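Local coordinates for protein trehalose-6-phosphate phosphatase (Candida albicans, PDB 5DXF) that is a trehalose-phosphatase-type protein with a glycosyltransferase family 20 region of the GT-B clan, at residues 316-319 with 320-324. Sequence-based numbering, arbitrary orientation.
Sequences GVEE and KVQAL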
loop_
_atom_site.group_PDB
_atom_site.type_symbol
_atom_site.label_atom_id
_atom_site.label_comp_id
_atom_site.label_asym_id
_atom_site.label_seq_id
_atom_site.Cartn_x
_atom_site.Cartn_y
_atom_site.Cartn_z
ATOM N N GLY A 316 -17.107 -10.871 -16.701
ATOM C CA GLY A 316 -18.465 -10.598 -16.269
ATOM C C GLY A 316 -18.622 -9.342 -15.435
ATOM O O GLY A 316 -19.621 -9.181 -14.736
ATOM N N VAL A 317 -17.639 -8.450 -15.504
ATOM C CA VAL A 317 -17.723 -7.181 -14.792
ATOM C C VAL A 317 -18.853 -6.334 -15.374
ATOM O O VAL A 317 -19.532 -5.609 -14.650
ATOM C CB VAL A 317 -16.386 -6.406 -14.851
ATOM C CG1 VAL A 317 -16.536 -5.015 -14.246
ATOM C CG2 VAL A 317 -15.295 -7.183 -14.132
ATOM N N GLU A 318 -19.071 -6.459 -16.681
ATOM C CA GLU A 318 -20.094 -5.683 -17.378
ATOM C C GLU A 318 -21.501 -5.894 -16.812
ATOM O O GLU A 318 -22.236 -4.926 -16.584
ATOM C CB GLU A 318 -20.085 -6.018 -18.873
ATOM C CG GLU A 318 -19.596 -4.882 -19.760
ATOM C CD GLU A 318 -20.484 -3.653 -19.677
ATOM O OE1 GLU A 318 -21.683 -3.799 -19.358
ATOM O OE2 GLU A 318 -19.981 -2.539 -19.930
ATOM N N GLU A 319 -21.864 -7.143 -16.546
ATOM C CA GLU A 319 -23.187 -7.431 -16.014
ATOM C C GLU A 319 -23.360 -6.784 -14.669
ATOM O O GLU A 319 -24.397 -6.210 -14.370
ATOM C CB GLU A 319 -23.419 -8.928 -15.854
ATOM C CG GLU A 319 -22.390 -9.821 -16.508
ATOM C CD GLU A 319 -22.720 -11.287 -16.347
ATOM O OE1 GLU A 319 -22.059 -12.120 -17.008
ATOM O OE2 GLU A 319 -23.639 -11.606 -15.564
ATOM N N LYS A 320 -22.328 -6.880 -13.846
ATOM C CA LYS A 320 -22.367 -6.275 -12.529
ATOM C C LYS A 320 -22.490 -4.766 -12.601
ATOM O O LYS A 320 -23.264 -4.174 -11.874
ATOM C CB LYS A 320 -21.129 -6.673 -11.749
ATOM C CG LYS A 320 -20.759 -8.128 -11.928
ATOM C CD LYS A 320 -19.601 -8.512 -11.034
ATOM C CE LYS A 320 -19.871 -9.815 -10.324
ATOM N NZ LYS A 320 -18.773 -10.783 -10.559
ATOM N N VAL A 321 -21.745 -4.155 -13.507
ATOM C CA VAL A 321 -21.783 -2.710 -13.692
ATOM C C VAL A 321 -23.174 -2.247 -14.106
ATOM O O VAL A 321 -23.689 -1.259 -13.579
ATOM C CB VAL A 321 -20.757 -2.244 -14.746
ATOM C CG1 VAL A 321 -20.974 -0.779 -15.092
ATOM C CG2 VAL A 321 -19.335 -2.477 -14.249
ATOM N N GLN A 322 -23.785 -2.966 -15.042
ATOM C CA GLN A 322 -25.113 -2.596 -15.516
ATOM C C GLN A 322 -26.172 -2.872 -14.451
ATOM O O GLN A 322 -27.184 -2.171 -14.364
ATOM C CB GLN A 322 -25.451 -3.342 -16.808
ATOM C CG GLN A 322 -26.062 -2.455 -17.879
ATOM C CD GLN A 322 -25.163 -1.291 -18.252
ATOM O OE1 GLN A 322 -25.562 -0.128 -18.165
ATOM N NE2 GLN A 322 -23.941 -1.598 -18.671
ATOM N N ALA A 323 -25.923 -3.893 -13.637
ATOM C CA ALA A 323 -26.834 -4.252 -12.556
ATOM C C ALA A 323 -26.816 -3.197 -11.455
ATOM O O ALA A 323 -27.859 -2.811 -10.935
ATOM C CB ALA A 323 -26.473 -5.614 -11.987
ATOM N N LEU A 324 -25.616 -2.745 -11.107
ATOM C CA LEU A 324 -25.428 -1.671 -10.139
ATOM C C LEU A 324 -26.009 -0.368 -10.674
ATOM O O LEU A 324 -26.612 0.406 -9.931
ATOM C CB LEU A 324 -23.941 -1.501 -9.815
ATOM C CG LEU A 324 -23.292 -2.611 -8.986
ATOM C CD1 LEU A 324 -21.777 -2.538 -9.089
ATOM C CD2 LEU A 324 -23.733 -2.513 -7.534
#
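E318 and Q322, one helical turn apart, are joined through both side chain and backbone. NE2 of Q322 donates to OE1 of E318 over 3.2 Å. The N-H is well off line, at 137°. OE1 accepts through its syn lone pair, and the carboxylate and amide planes are only 7° apart. The chains of both residues bend at chi2 and run side by side. The other oxygen, OE2, forms a salt bridge with R423, so each carboxylate oxygen has a partner, which probably limits its rotation. In the backbone of the same pair, Q322 N donates to E318 O at 2.9 Å. The bonds V321 N to V317 O and A323 N to E319 O have the same i to i+4 pattern, that of the first turns of an alpha-helix. G316 is the N-cap residue of this helix, 317-327. With CG anti to its own carbonyl carbon (chi1 -42°), beside the backbone N, K320 runs back past the helix start, its CG 3.2 Å from G316 O, and its NZ forms a salt bridge with E416. The two buried residues, V317 and V321, meet through CG1 and CG2 at 3.8 Å. V317 also touches E416, and V321 touches V424, where helix 415-424 packs against this one.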